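PDB 2EP5: malonyl CoA reductase (malonate semialdehyde-forming) from Sulfolobus tokodaii, which probably catalyses the NADPH-dependent reduction of malonyl-CoA to malonate semialdehyde and belongs to the aspartate-semialdehyde dehydrogenase family. Local coordinates for residues D116-N121 with L129-F134. Numbering follows the deposited sequence.
Sequences DVPLIN and LELLKF
Leu129, Leu131 and Leu132 all set CG anti to their own carbonyl carbon (chi1 -77°, -83° and -69°), while Ile120 does the same with CG1, and these rotations bring the branches together within the Rossmann-type NAD-binding domain. The loop 116-121, extended from Val117 onward, lies beside strand 144-147, outermost of the parallel sheet in this chain, with backbone hydrogen bonds between Pro118 and Ile120 and Lys147, and 129-134 runs from the end of a 3-10 segment into helix 132-140. The Pro118 ring enters between two leucines: its CG meets Leu131 CB at 3.7 Å as the two side chains slide past each other in opposite directions, and Leu132 CD2 at 4.0 Å, where they cross at nearly a right angle. Leu131 CD1 reaches on to the main chain, 4.0 Å from Val117 C. Two residues on from Pro118, Ile120 CG1 lies across Leu129 at about a right angle and comes to 3.9 Å from its CD2. No direct hydrogen bond joins the segments, so apart from a bridging water the buried seam is held by apolar contacts, with Leu132 also touching Ile144. That water links the backbones at the Asp116 end, donating to Leu131 O at 2.7 Å and, over a longer 3.2 Å, to Asp116 O.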
loop_
_atom_site.group_PDB
_atom_site.type_symbol
_atom_site.label_atom_id
_atom_site.label_comp_id
_atom_site.label_asym_id
_atom_site.label_seq_id
_atom_site.Cartn_x
_atom_site.Cartn_y
_atom_site.Cartn_z
ATOM N N ASP A 116 36.506 -15.328 -18.608
ATOM C CA ASP A 116 37.757 -14.968 -17.945
ATOM C C ASP A 116 37.531 -14.066 -16.739
ATOM O O ASP A 116 38.481 -13.671 -16.057
ATOM C CB ASP A 116 38.698 -14.260 -18.922
ATOM C CG ASP A 116 38.978 -15.086 -20.156
ATOM O OD1 ASP A 116 39.246 -16.299 -20.013
ATOM O OD2 ASP A 116 38.934 -14.517 -21.267
ATOM N N VAL A 117 36.271 -13.740 -16.474
ATOM C CA VAL A 117 35.944 -12.871 -15.357
ATOM C C VAL A 117 35.200 -13.641 -14.275
ATOM O O VAL A 117 34.167 -14.260 -14.531
ATOM C CB VAL A 117 35.087 -11.685 -15.833
ATOM C CG1 VAL A 117 34.813 -10.738 -14.686
ATOM C CG2 VAL A 117 35.801 -10.964 -16.970
ATOM N N PRO A 118 35.723 -13.617 -13.042
ATOM C CA PRO A 118 35.070 -14.333 -11.939
ATOM C C PRO A 118 33.764 -13.641 -11.534
ATOM O O PRO A 118 33.711 -12.411 -11.455
ATOM C CB PRO A 118 36.104 -14.267 -10.812
ATOM C CG PRO A 118 37.403 -13.857 -11.504
ATOM C CD PRO A 118 36.942 -12.936 -12.582
ATOM N N LEU A 119 32.714 -14.430 -11.309
ATOM C CA LEU A 119 31.417 -13.902 -10.865
ATOM C C LEU A 119 31.354 -14.393 -9.427
ATOM O O LEU A 119 31.112 -15.571 -9.170
ATOM C CB LEU A 119 30.270 -14.487 -11.688
ATOM C CG LEU A 119 28.885 -13.870 -11.466
ATOM C CD1 LEU A 119 28.937 -12.355 -11.683
ATOM C CD2 LEU A 119 27.891 -14.516 -12.417
ATOM N N ILE A 120 31.582 -13.485 -8.487
ATOM C CA ILE A 120 31.640 -13.874 -7.093
ATOM C C ILE A 120 30.503 -13.603 -6.127
ATOM O O ILE A 120 29.880 -12.545 -6.131
ATOM C CB ILE A 120 32.920 -13.301 -6.426
ATOM C CG1 ILE A 120 34.159 -13.700 -7.237
ATOM C CG2 ILE A 120 33.053 -13.827 -4.994
ATOM C CD1 ILE A 120 34.348 -15.197 -7.380
ATOM N N ASN A 121 30.266 -14.618 -5.301
ATOM C CA ASN A 121 29.320 -14.602 -4.198
ATOM C C ASN A 121 30.213 -15.359 -3.217
ATOM O O ASN A 121 30.225 -16.593 -3.190
ATOM C CB ASN A 121 28.039 -15.390 -4.494
ATOM C CG ASN A 121 26.966 -15.146 -3.439
ATOM O OD1 ASN A 121 27.231 -14.497 -2.422
ATOM N ND2 ASN A 121 25.757 -15.661 -3.669
ATOM N N LEU A 129 38.102 -17.048 -7.853
ATOM C CA LEU A 129 38.996 -15.895 -7.996
ATOM C C LEU A 129 40.326 -16.277 -8.654
ATOM O O LEU A 129 41.064 -15.419 -9.139
ATOM C CB LEU A 129 39.263 -15.250 -6.630
ATOM C CG LEU A 129 38.128 -14.383 -6.077
ATOM C CD1 LEU A 129 38.408 -13.994 -4.630
ATOM C CD2 LEU A 129 37.977 -13.147 -6.953
ATOM N N GLU A 130 40.628 -17.568 -8.665
ATOM C CA GLU A 130 41.860 -18.043 -9.274
ATOM C C GLU A 130 41.909 -17.656 -10.747
ATOM O O GLU A 130 42.983 -17.633 -11.351
ATOM C CB GLU A 130 41.978 -19.562 -9.139
ATOM C CG GLU A 130 42.028 -20.051 -7.706
ATOM C CD GLU A 130 42.936 -21.251 -7.547
ATOM O OE1 GLU A 130 44.147 -21.107 -7.822
ATOM O OE2 GLU A 130 42.448 -22.335 -7.152
ATOM N N LEU A 131 40.747 -17.356 -11.322
ATOM C CA LEU A 131 40.684 -16.960 -12.724
ATOM C C LEU A 131 41.513 -15.713 -12.932
ATOM O O LEU A 131 41.965 -15.443 -14.041
ATOM C CB LEU A 131 39.248 -16.660 -13.159
ATOM C CG LEU A 131 38.326 -17.804 -13.576
ATOM C CD1 LEU A 131 36.976 -17.225 -14.007
ATOM C CD2 LEU A 131 38.950 -18.593 -14.724
ATOM N N LEU A 132 41.707 -14.951 -11.860
ATOM C CA LEU A 132 42.468 -13.715 -11.947
ATOM C C LEU A 132 43.925 -13.934 -12.333
ATOM O O LEU A 132 44.577 -13.027 -12.844
ATOM C CB LEU A 132 42.389 -12.954 -10.617
ATOM C CG LEU A 132 41.017 -12.364 -10.277
ATOM C CD1 LEU A 132 41.072 -11.634 -8.933
ATOM C CD2 LEU A 132 40.584 -11.422 -11.388
ATOM N N LYS A 133 44.427 -15.141 -12.099
ATOM C CA LYS A 133 45.817 -15.472 -12.412
ATOM C C LYS A 133 46.141 -15.479 -13.902
ATOM O O LYS A 133 47.301 -15.386 -14.280
ATOM C CB LYS A 133 46.176 -16.843 -11.831
ATOM C CG LYS A 133 46.283 -16.879 -10.313
ATOM C CD LYS A 133 46.510 -18.300 -9.801
ATOM C CE LYS A 133 47.751 -18.936 -10.426
ATOM N NZ LYS A 133 48.012 -20.319 -9.918
ATOM N N PHE A 134 45.119 -15.567 -14.746
ATOM C CA PHE A 134 45.329 -15.632 -16.186
ATOM C C PHE A 134 44.546 -14.587 -16.960
ATOM O O PHE A 134 44.639 -14.510 -18.190
ATOM C CB PHE A 134 44.932 -17.027 -16.671
ATOM C CG PHE A 134 45.470 -18.137 -15.811
ATOM C CD1 PHE A 134 46.767 -18.612 -15.991
ATOM C CD2 PHE A 134 44.690 -18.679 -14.789
ATOM C CE1 PHE A 134 47.284 -19.613 -15.170
ATOM C CE2 PHE A 134 45.199 -19.681 -13.956
ATOM C CZ PHE A 134 46.502 -20.148 -14.151
HETATM O O HOH W 1 41.023 -15.502 -16.574
#